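Local structure of NAD-dependent dehydrogenase (Rhizobium meliloti, 4Z0P) at residues 81-95 against 308-320. The protein probably reduces glyoxylate and hydroxypyruvate with NADPH, as a member of the D-isomer-specific 2-hydroxyacid dehydrogenase family. Sequence-based numbering, arbitrary orientation.
Sequences LTLPGLPDVPLVRFV and LPLEHVVDKVAGY. With NDP (NADPH dihydro-nicotinamide-adenine-dinucleotide phosphate), chain H.
L81 spreads its two methyls over the C-terminal tail. L81 CD1 rests on G319 CA at 3.6 Å, while CD2 crosses the aliphatic chain of K316 at an angle, nearest CG. The tail follows helix 290-305 and runs antiparallel to strand 91-92, an outermost strand of the five-stranded parallel sheet. L86 CD2 touches K316 further out, near CE. In the conformer described, a bend at chi4 (75°) turns K316 NZ to V89 O. K316 NZ donates to V89 O at 2.7 Å, from above the carbonyl plane. A water joins NZ to L91 N and V314 O. P90 CB packs on L310 CD1 at 3.5 Å, the two side chains crossing at about a right angle. V314 N donates to L91 O at 2.9 Å, and R93 N donates to H312 O over the same length. V92 and V313 between them form a single non-hydrogen-bonded antiparallel pair. On its other side, V92 bonds to the backbone of strand 69-72. In the conformer given for V314, its CG1 packs on R93 CD, and the extended arginine chain carries the guanidinium to the NADPH diphosphate. R93 NH1 donates to O2N of NADPH at 2.8 Å and also to A75 O; R93 NH2 donates to O2N as well. A leucine here would probably leave O2N without both of these donors and weaken the hold on the diphosphate. Y320, the last residue, reaches the same cofactor: its OH donates to O3X of the 2'-phosphate. V95 CG2 lies over the guanidinium face opposite NADPH O1A. V95 CB sits over the H312 ring, 3.7 Å from its centroid, in a CH-pi contact.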
ATOM      1  N   LEU A  81     -31.663  -6.422   5.335  1.00 24.63           N
ATOM      2  CA  LEU A  81     -32.451  -7.630   5.675  1.00 22.85           C
ATOM      3  C   LEU A  81     -33.264  -7.476   6.936  1.00 20.96           C
ATOM      4  O   LEU A  81     -34.231  -8.201   7.116  1.00 22.54           O
ATOM      5  CB  LEU A  81     -31.545  -8.869   5.793  1.00 24.62           C
ATOM      6  CG  LEU A  81     -30.955  -9.367   4.462  1.00 24.10           C
ATOM      7  CD1 LEU A  81     -29.914 -10.439   4.742  1.00 25.32           C
ATOM      8  CD2 LEU A  81     -32.040  -9.950   3.559  1.00 25.29           C
ATOM      9  N   THR A  82     -32.884  -6.523   7.792  1.00 22.47           N
ATOM     10  CA  THR A  82     -33.602  -6.288   9.051  1.00 23.08           C
ATOM     11  C   THR A  82     -34.698  -5.252   8.954  1.00 29.53           C
ATOM     12  O   THR A  82     -35.454  -5.075   9.900  1.00 26.62           O
ATOM     13  CB  THR A  82     -32.655  -5.820  10.178  1.00 23.75           C
ATOM     14  OG1 THR A  82     -32.202  -4.474   9.938  1.00 25.45           O
ATOM     15  CG2 THR A  82     -31.458  -6.765  10.315  1.00 22.64           C
ATOM     16  N   LEU A  83     -34.788  -4.563   7.819  1.00 29.62           N
ATOM     17  CA  LEU A  83     -35.767  -3.478   7.709  1.00 38.75           C
ATOM     18  C   LEU A  83     -37.177  -3.994   7.749  1.00 31.98           C
ATOM     19  O   LEU A  83     -37.545  -4.987   7.076  1.00 33.58           O
ATOM     20  CB  LEU A  83     -35.507  -2.610   6.472  1.00 32.74           C
ATOM     21  CG  LEU A  83     -34.220  -1.815   6.489  1.00 54.43           C
ATOM     22  CD1 LEU A  83     -33.925  -1.344   5.080  1.00 59.06           C
ATOM     23  CD2 LEU A  83     -34.291  -0.654   7.469  1.00 69.80           C
ATOM     24  N   PRO A  84     -38.043  -3.358   8.588  1.00 34.63           N
ATOM     25  CA  PRO A  84     -39.363  -3.854   8.692  1.00 35.58           C
ATOM     26  C   PRO A  84     -40.106  -3.785   7.344  1.00 31.96           C
ATOM     27  O   PRO A  84     -39.914  -2.828   6.558  1.00 39.24           O
ATOM     28  CB  PRO A  84     -40.041  -2.952   9.752  1.00 44.18           C
ATOM     29  CG  PRO A  84     -39.018  -1.981  10.187  1.00 44.98           C
ATOM     30  CD  PRO A  84     -37.822  -2.102   9.332  1.00 55.66           C
ATOM     31  N   GLY A  85     -40.835  -4.843   7.078  1.00 30.49           N
ATOM     32  CA  GLY A  85     -41.617  -4.983   5.877  1.00 41.55           C
ATOM     33  C   GLY A  85     -40.805  -5.222   4.614  1.00 37.14           C
ATOM     34  O   GLY A  85     -41.348  -5.100   3.527  1.00 30.76           O
ATOM     35  N   LEU A  86     -39.540  -5.622   4.732  1.00 33.79           N
ATOM     36  CA  LEU A  86     -38.732  -5.933   3.532  1.00 29.36           C
ATOM     37  C   LEU A  86     -39.527  -6.881   2.645  1.00 30.16           C
ATOM     38  O   LEU A  86     -39.966  -7.935   3.087  1.00 32.16           O
ATOM     39  CB  LEU A  86     -37.355  -6.515   3.889  1.00 31.50           C
ATOM     40  CG  LEU A  86     -36.465  -6.888   2.673  1.00 29.44           C
ATOM     41  CD1 LEU A  86     -35.824  -5.694   2.024  1.00 29.55           C
ATOM     42  CD2 LEU A  86     -35.393  -7.871   3.113  1.00 39.21           C
ATOM     43  N   PRO A  87     -39.780  -6.478   1.384  1.00 29.19           N
ATOM     44  CA  PRO A  87     -40.690  -7.288   0.579  1.00 31.05           C
ATOM     45  C   PRO A  87     -40.095  -8.592   0.116  1.00 28.61           C
ATOM     46  O   PRO A  87     -38.882  -8.724  -0.017  1.00 27.65           O
ATOM     47  CB  PRO A  87     -41.029  -6.368  -0.613  1.00 30.13           C
ATOM     48  CG  PRO A  87     -39.859  -5.478  -0.710  1.00 28.33           C
ATOM     49  CD  PRO A  87     -39.470  -5.203   0.714  1.00 31.13           C
ATOM     50  N   ASP A  88     -40.980  -9.554  -0.133  1.00 28.76           N
ATOM     51  CA  ASP A  88     -40.617 -10.882  -0.601  1.00 31.21           C
ATOM     52  C   ASP A  88     -40.372 -10.854  -2.118  1.00 31.52           C
ATOM     53  O   ASP A  88     -41.096 -11.470  -2.897  1.00 32.34           O
ATOM     54  CB  ASP A  88     -41.754 -11.849  -0.195  1.00 37.04           C
ATOM     55  CG  ASP A  88     -41.451 -13.307  -0.472  1.00 52.67           C
ATOM     56  OD1 ASP A  88     -40.278 -13.686  -0.559  1.00 49.62           O
ATOM     57  OD2 ASP A  88     -42.415 -14.090  -0.589  1.00 57.79           O
ATOM     58  N   VAL A  89     -39.338 -10.120  -2.524  1.00 25.37           N
ATOM     59  CA  VAL A  89     -38.967  -9.944  -3.918  1.00 26.59           C
ATOM     60  C   VAL A  89     -37.431  -9.955  -3.935  1.00 25.26           C
ATOM     61  O   VAL A  89     -36.818  -9.850  -2.870  1.00 26.70           O
ATOM     62  CB  VAL A  89     -39.523  -8.608  -4.492  1.00 26.22           C
ATOM     63  CG1 VAL A  89     -41.025  -8.541  -4.402  1.00 28.91           C
ATOM     64  CG2 VAL A  89     -38.907  -7.395  -3.786  1.00 26.02           C
ATOM     65  N   PRO A  90     -36.811 -10.053  -5.117  1.00 25.89           N
ATOM     66  CA  PRO A  90     -35.357 -10.131  -5.139  1.00 25.51           C
ATOM     67  C   PRO A  90     -34.681  -8.912  -4.531  1.00 28.98           C
ATOM     68  O   PRO A  90     -35.119  -7.783  -4.766  1.00 24.30           O
ATOM     69  CB  PRO A  90     -35.006 -10.209  -6.625  1.00 27.05           C
ATOM     70  CG  PRO A  90     -36.239 -10.747  -7.277  1.00 31.60           C
ATOM     71  CD  PRO A  90     -37.391 -10.254  -6.463  1.00 31.27           C
ATOM     72  N   LEU A  91     -33.664  -9.190  -3.721  1.00 22.26           N
ATOM     73  CA  LEU A  91     -32.779  -8.182  -3.173  1.00 21.37           C
ATOM     74  C   LEU A  91     -31.432  -8.324  -3.865  1.00 24.65           C
ATOM     75  O   LEU A  91     -30.783  -9.382  -3.759  1.00 23.42           O
ATOM     76  CB  LEU A  91     -32.632  -8.365  -1.663  1.00 22.84           C
ATOM     77  CG  LEU A  91     -31.560  -7.532  -0.955  1.00 23.08           C
ATOM     78  CD1 LEU A  91     -31.872  -6.051  -1.073  1.00 23.66           C
ATOM     79  CD2 LEU A  91     -31.521  -7.932   0.518  1.00 25.67           C
ATOM     80  N   VAL A  92     -31.021  -7.264  -4.561  1.00 22.28           N
ATOM     81  CA  VAL A  92     -29.821  -7.259  -5.384  1.00 20.77           C
ATOM     82  C   VAL A  92     -28.745  -6.477  -4.650  1.00 22.55           C
ATOM     83  O   VAL A  92     -28.965  -5.308  -4.327  1.00 23.37           O
ATOM     84  CB  VAL A  92     -30.084  -6.590  -6.753  1.00 22.58           C
ATOM     85  CG1 VAL A  92     -28.795  -6.447  -7.557  1.00 24.11           C
ATOM     86  CG2 VAL A  92     -31.108  -7.396  -7.543  1.00 26.78           C
ATOM     87  N   ARG A  93     -27.580  -7.091  -4.407  1.00 22.83           N
ATOM     88  CA  ARG A  93     -26.484  -6.371  -3.733  1.00 21.66           C
ATOM     89  C   ARG A  93     -25.597  -5.667  -4.758  1.00 22.75           C
ATOM     90  O   ARG A  93     -25.633  -5.969  -5.943  1.00 21.69           O
ATOM     91  CB  ARG A  93     -25.668  -7.334  -2.845  1.00 22.44           C
ATOM     92  CG  ARG A  93     -24.721  -8.250  -3.604  1.00 24.45           C
ATOM     93  CD  ARG A  93     -24.303  -9.447  -2.766  1.00 23.96           C
ATOM     94  NE  ARG A  93     -23.172 -10.134  -3.360  1.00 22.74           N
ATOM     95  CZ  ARG A  93     -21.896  -9.844  -3.118  1.00 27.78           C
ATOM     96  NH1 ARG A  93     -21.547  -8.864  -2.288  1.00 22.76           N
ATOM     97  NH2 ARG A  93     -20.958 -10.528  -3.729  1.00 24.02           N
ATOM     98  N   PHE A  94     -24.776  -4.725  -4.299  1.00 22.33           N
ATOM     99  CA  PHE A  94     -23.860  -4.008  -5.190  1.00 22.70           C
ATOM    100  C   PHE A  94     -22.551  -4.772  -5.350  1.00 25.79           C
ATOM    101  O   PHE A  94     -21.875  -5.083  -4.375  1.00 22.22           O
ATOM    102  CB  PHE A  94     -23.590  -2.613  -4.623  1.00 21.80           C
ATOM    103  CG  PHE A  94     -22.814  -1.672  -5.522  1.00 21.99           C
ATOM    104  CD1 PHE A  94     -22.990  -1.631  -6.903  1.00 24.30           C
ATOM    105  CD2 PHE A  94     -21.901  -0.781  -4.952  1.00 22.12           C
ATOM    106  CE1 PHE A  94     -22.274  -0.750  -7.693  1.00 23.80           C
ATOM    107  CE2 PHE A  94     -21.195   0.113  -5.749  1.00 23.26           C
ATOM    108  CZ  PHE A  94     -21.376   0.121  -7.112  1.00 25.17           C
ATOM    109  N   VAL A  95     -22.248  -5.123  -6.597  1.00 21.43           N
ATOM    110  CA  VAL A  95     -20.999  -5.755  -6.966  1.00 23.81           C
ATOM    111  C   VAL A  95     -20.524  -4.966  -8.177  1.00 23.56           C
ATOM    112  O   VAL A  95     -21.274  -4.825  -9.134  1.00 24.66           O
ATOM    113  CB  VAL A  95     -21.219  -7.227  -7.352  1.00 23.62           C
ATOM    114  CG1 VAL A  95     -19.935  -7.853  -7.888  1.00 27.79           C
ATOM    115  CG2 VAL A  95     -21.694  -8.027  -6.144  1.00 27.41           C
ATOM    116  N   LEU A 308     -34.775 -11.272 -18.321  1.00 40.64           N
ATOM    117  CA  LEU A 308     -33.512 -11.927 -17.980  1.00 38.81           C
ATOM    118  C   LEU A 308     -33.332 -11.996 -16.463  1.00 40.14           C
ATOM    119  O   LEU A 308     -33.856 -11.148 -15.751  1.00 42.84           O
ATOM    120  CB  LEU A 308     -32.330 -11.188 -18.604  1.00 43.53           C
ATOM    121  CG  LEU A 308     -32.302 -11.140 -20.132  1.00 52.13           C
ATOM    122  CD1 LEU A 308     -31.269 -10.132 -20.604  1.00 52.81           C
ATOM    123  CD2 LEU A 308     -31.997 -12.510 -20.718  1.00 58.16           C
ATOM    124  N   PRO A 309     -32.611 -13.024 -15.972  1.00 46.25           N
ATOM    125  CA  PRO A 309     -32.409 -13.152 -14.527  1.00 36.12           C
ATOM    126  C   PRO A 309     -31.613 -11.995 -13.946  1.00 34.33           C
ATOM    127  O   PRO A 309     -30.632 -11.569 -14.544  1.00 35.80           O
ATOM    128  CB  PRO A 309     -31.626 -14.463 -14.367  1.00 48.69           C
ATOM    129  CG  PRO A 309     -31.260 -14.921 -15.729  1.00 52.39           C
ATOM    130  CD  PRO A 309     -32.122 -14.202 -16.713  1.00 51.17           C
ATOM    131  N   LEU A 310     -32.039 -11.495 -12.791  1.00 34.95           N
ATOM    132  CA  LEU A 310     -31.231 -10.538 -12.047  1.00 29.99           C
ATOM    133  C   LEU A 310     -29.918 -11.178 -11.629  1.00 30.39           C
ATOM    134  O   LEU A 310     -29.855 -12.379 -11.368  1.00 33.35           O
ATOM    135  CB  LEU A 310     -31.985 -10.049 -10.803  1.00 32.29           C
ATOM    136  CG  LEU A 310     -33.202  -9.167 -11.073  1.00 34.64           C
ATOM    137  CD1 LEU A 310     -34.105  -9.132  -9.847  1.00 31.85           C
ATOM    138  CD2 LEU A 310     -32.758  -7.757 -11.438  1.00 32.96           C
ATOM    139  N   GLU A 311     -28.878 -10.362 -11.553  1.00 30.61           N
ATOM    140  CA  GLU A 311     -27.553 -10.790 -11.088  1.00 34.34           C
ATOM    141  C   GLU A 311     -27.323 -10.276  -9.674  1.00 29.99           C
ATOM    142  O   GLU A 311     -27.895  -9.264  -9.282  1.00 28.74           O
ATOM    143  CB  GLU A 311     -26.478 -10.259 -12.034  1.00 36.42           C
ATOM    144  CG  GLU A 311     -26.598 -10.859 -13.432  1.00 38.28           C
ATOM    145  CD  GLU A 311     -25.864 -10.084 -14.512  1.00 53.24           C
ATOM    146  OE1 GLU A 311     -25.735  -8.848 -14.426  1.00 38.99           O
ATOM    147  OE2 GLU A 311     -25.431 -10.727 -15.479  1.00 47.08           O
ATOM    148  N   HIS A 312     -26.494 -10.996  -8.908  1.00 26.63           N
ATOM    149  CA  HIS A 312     -26.100 -10.585  -7.559  1.00 27.32           C
ATOM    150  C   HIS A 312     -27.274 -10.557  -6.591  1.00 25.98           C
ATOM    151  O   HIS A 312     -27.343  -9.703  -5.718  1.00 24.79           O
ATOM    152  CB  HIS A 312     -25.378  -9.224  -7.561  1.00 29.44           C
ATOM    153  CG  HIS A 312     -24.408  -9.064  -8.685  1.00 32.06           C
ATOM    154  ND1 HIS A 312     -23.342  -9.909  -8.862  1.00 32.21           N
ATOM    155  CD2 HIS A 312     -24.373  -8.190  -9.717  1.00 35.85           C
ATOM    156  CE1 HIS A 312     -22.675  -9.555  -9.944  1.00 33.16           C
ATOM    157  NE2 HIS A 312     -23.277  -8.509 -10.478  1.00 40.76           N
ATOM    158  N   VAL A 313     -28.158 -11.541  -6.725  1.00 26.19           N
ATOM    159  CA  VAL A 313     -29.313 -11.646  -5.845  1.00 24.10           C
ATOM    160  C   VAL A 313     -28.908 -12.384  -4.570  1.00 29.22           C
ATOM    161  O   VAL A 313     -28.352 -13.468  -4.626  1.00 30.28           O
ATOM    162  CB  VAL A 313     -30.455 -12.395  -6.545  1.00 29.92           C
ATOM    163  CG1 VAL A 313     -31.662 -12.574  -5.623  1.00 31.70           C
ATOM    164  CG2 VAL A 313     -30.862 -11.650  -7.810  1.00 37.40           C
ATOM    165  N   VAL A 314     -29.266 -11.813  -3.431  1.00 22.87           N
ATOM    166  CA  VAL A 314     -28.895 -12.443  -2.175  0.50 23.30           C
ATOM    167  C   VAL A 314     -29.861 -13.538  -1.746  1.00 29.57           C
ATOM    168  O   VAL A 314     -31.046 -13.553  -2.099  1.00 28.31           O
ATOM    169  CB  VAL A 314     -28.680 -11.428  -1.041  0.50 33.75           C
ATOM    170  CG1 VAL A 314     -27.719 -10.342  -1.505  0.50 26.49           C
ATOM    171  CG2 VAL A 314     -29.989 -10.847  -0.547  0.50 25.50           C
ATOM    172  N   ASP A 315     -29.295 -14.489  -0.999  1.00 26.92           N
ATOM    173  CA  ASP A 315     -30.038 -15.568  -0.342  1.00 26.26           C
ATOM    174  C   ASP A 315     -30.419 -15.015   1.026  1.00 29.53           C
ATOM    175  O   ASP A 315     -29.559 -14.859   1.890  1.00 26.23           O
ATOM    176  CB  ASP A 315     -29.119 -16.780  -0.191  1.00 30.15           C
ATOM    177  CG  ASP A 315     -29.782 -17.948   0.522  1.00 36.88           C
ATOM    178  OD1 ASP A 315     -30.764 -17.750   1.258  1.00 34.17           O
ATOM    179  OD2 ASP A 315     -29.276 -19.074   0.367  1.00 38.95           O
ATOM    180  N   LYS A 316     -31.691 -14.681   1.224  1.00 27.32           N
ATOM    181  CA  LYS A 316     -32.125 -14.002   2.457  0.50 29.34           C
ATOM    182  C   LYS A 316     -32.016 -14.879   3.707  1.00 28.30           C
ATOM    183  O   LYS A 316     -31.873 -14.373   4.818  1.00 31.20           O
ATOM    184  CB  LYS A 316     -33.564 -13.481   2.319  0.50 33.38           C
ATOM    185  CG  LYS A 316     -33.726 -12.366   1.296  0.50 26.60           C
ATOM    186  CD  LYS A 316     -35.062 -11.664   1.458  0.50 29.36           C
ATOM    187  CE  LYS A 316     -35.339 -10.704   0.314  0.50 30.06           C
ATOM    188  NZ  LYS A 316     -35.736 -11.419  -0.930  0.50 28.85           N
ATOM    189  N   VAL A 317     -32.116 -16.181   3.531  1.00 29.15           N
ATOM    190  CA  VAL A 317     -31.945 -17.135   4.642  1.00 29.97           C
ATOM    191  C   VAL A 317     -30.480 -17.199   5.105  1.00 31.41           C
ATOM    192  O   VAL A 317     -30.191 -17.183   6.309  1.00 32.21           O
ATOM    193  CB  VAL A 317     -32.462 -18.531   4.223  1.00 38.54           C
ATOM    194  CG1 VAL A 317     -32.207 -19.573   5.311  1.00 44.20           C
ATOM    195  CG2 VAL A 317     -33.946 -18.463   3.898  1.00 40.32           C
ATOM    196  N   ALA A 318     -29.554 -17.239   4.145  1.00 29.12           N
ATOM    197  CA  ALA A 318     -28.115 -17.254   4.426  1.00 25.93           C
ATOM    198  C   ALA A 318     -27.590 -15.895   4.906  1.00 27.68           C
ATOM    199  O   ALA A 318     -26.615 -15.834   5.653  1.00 27.52           O
ATOM    200  CB  ALA A 318     -27.334 -17.708   3.201  1.00 28.41           C
ATOM    201  N   GLY A 319     -28.222 -14.820   4.439  1.00 25.39           N
ATOM    202  CA  GLY A 319     -27.898 -13.459   4.837  1.00 22.93           C
ATOM    203  C   GLY A 319     -26.873 -12.787   3.944  1.00 24.60           C
ATOM    204  O   GLY A 319     -26.354 -11.733   4.288  1.00 25.57           O
ATOM    205  N   TYR A 320     -26.596 -13.382   2.784  1.00 24.02           N
ATOM    206  CA  TYR A 320     -25.609 -12.789   1.854  1.00 23.64           C
ATOM    207  C   TYR A 320     -25.778 -13.346   0.457  1.00 27.60           C
ATOM    208  O   TYR A 320     -26.566 -14.274   0.239  1.00 24.16           O
ATOM    209  CB  TYR A 320     -24.169 -12.975   2.344  1.00 23.15           C
ATOM    210  CG  TYR A 320     -23.635 -14.370   2.294  1.00 21.69           C
ATOM    211  CD1 TYR A 320     -24.008 -15.317   3.259  1.00 22.39           C
ATOM    212  CD2 TYR A 320     -22.759 -14.774   1.294  1.00 24.32           C
ATOM    213  CE1 TYR A 320     -23.500 -16.600   3.236  1.00 23.49           C
ATOM    214  CE2 TYR A 320     -22.272 -16.080   1.258  1.00 26.91           C
ATOM    215  CZ  TYR A 320     -22.649 -16.984   2.237  1.00 25.06           C
ATOM    216  OH  TYR A 320     -22.175 -18.276   2.238  1.00 30.53           O
ATOM    217  OXT TYR A 320     -25.087 -12.863  -0.445  1.00 25.15           O
TER
HETATM  218  PA  NDP H 407     -19.237 -12.338  -1.221  1.00 22.22           P
HETATM  219  O1A NDP H 407     -20.647 -12.851  -0.977  1.00 23.33           O
HETATM  220  O2A NDP H 407     -18.752 -12.300  -2.632  1.00 20.98           O
HETATM  221  O5B NDP H 407     -18.275 -13.268  -0.374  1.00 22.21           O
HETATM  222  C5B NDP H 407     -18.545 -13.696   0.944  1.00 22.18           C
HETATM  223  C4B NDP H 407     -17.538 -14.752   1.308  1.00 20.95           C
HETATM  224  O4B NDP H 407     -17.721 -15.044   2.691  1.00 22.00           O
HETATM  225  C3B NDP H 407     -17.712 -16.070   0.556  1.00 26.81           C
HETATM  226  O3B NDP H 407     -16.415 -16.600   0.308  1.00 25.11           O
HETATM  227  C2B NDP H 407     -18.463 -16.932   1.548  1.00 21.31           C
HETATM  228  O2B NDP H 407     -18.248 -18.324   1.414  1.00 25.18           O
HETATM  229  C1B NDP H 407     -17.840 -16.450   2.831  1.00 22.35           C
HETATM  230  N9A NDP H 407     -18.695 -16.813   3.974  1.00 22.60           N
HETATM  231  C8A NDP H 407     -19.922 -16.371   4.315  1.00 23.91           C
HETATM  232  N7A NDP H 407     -20.395 -16.917   5.412  1.00 24.20           N
HETATM  233  C5A NDP H 407     -19.404 -17.771   5.807  1.00 21.99           C
HETATM  234  C6A NDP H 407     -19.285 -18.669   6.886  1.00 27.11           C
HETATM  235  N6A NDP H 407     -20.249 -18.816   7.825  1.00 25.74           N
HETATM  236  N1A NDP H 407     -18.140 -19.399   6.997  1.00 26.72           N
HETATM  237  C2A NDP H 407     -17.186 -19.250   6.066  1.00 29.50           C
HETATM  238  N3A NDP H 407     -17.193 -18.442   5.001  1.00 22.91           N
HETATM  239  C4A NDP H 407     -18.338 -17.714   4.935  1.00 21.86           C
HETATM  240  O3  NDP H 407     -19.207 -10.897  -0.489  1.00 20.43           O
HETATM  241  PN  NDP H 407     -18.174  -9.723  -0.923  1.00 21.03           P
HETATM  242  O1N NDP H 407     -16.790 -10.268  -1.040  1.00 21.42           O
HETATM  243  O2N NDP H 407     -18.736  -8.932  -2.050  1.00 19.75           O
HETATM  244  O5D NDP H 407     -18.350  -8.798   0.360  1.00 20.48           O
HETATM  245  C5D NDP H 407     -17.956  -9.289   1.626  1.00 19.33           C
HETATM  246  C4D NDP H 407     -18.415  -8.352   2.733  1.00 20.88           C
HETATM  247  O4D NDP H 407     -17.582  -7.193   2.784  1.00 20.78           O
HETATM  248  C3D NDP H 407     -19.810  -7.757   2.592  1.00 21.22           C
HETATM  249  O3D NDP H 407     -20.815  -8.705   3.004  1.00 21.88           O
HETATM  250  C2D NDP H 407     -19.800  -6.521   3.468  1.00 19.17           C
HETATM  251  O2D NDP H 407     -20.235  -6.843   4.801  1.00 21.64           O
HETATM  252  C1D NDP H 407     -18.286  -6.187   3.496  1.00 19.03           C
HETATM  253  N1N NDP H 407     -17.981  -4.883   2.904  1.00 18.19           N
HETATM  254  C2N NDP H 407     -17.431  -3.862   3.671  1.00 19.14           C
HETATM  255  C3N NDP H 407     -17.122  -2.648   3.136  1.00 19.34           C
HETATM  256  C7N NDP H 407     -16.389  -1.581   3.894  1.00 19.89           C
HETATM  257  O7N NDP H 407     -16.398  -0.425   3.426  1.00 21.15           O
HETATM  258  N7N NDP H 407     -15.783  -1.872   5.025  1.00 18.97           N
HETATM  259  C4N NDP H 407     -17.438  -2.383   1.711  1.00 21.07           C
HETATM  260  C5N NDP H 407     -18.041  -3.520   0.973  1.00 19.76           C
HETATM  261  C6N NDP H 407     -18.265  -4.689   1.544  1.00 19.04           C
HETATM  262  P2B NDP H 407     -18.914 -19.157   0.207  1.00 37.25           P
HETATM  263  O1X NDP H 407     -18.128 -18.728  -1.005  1.00 63.70           O
HETATM  264  O2X NDP H 407     -18.631 -20.588   0.629  1.00 36.38           O
HETATM  265  O3X NDP H 407     -20.351 -18.793   0.167  1.00 31.15           O
HETATM  266  O   HOH W   1     -37.710 -12.986  -0.996  1.00 44.64           O
HETATM  267  O   HOH W   2     -33.281 -11.982  -2.713  1.00 25.49           O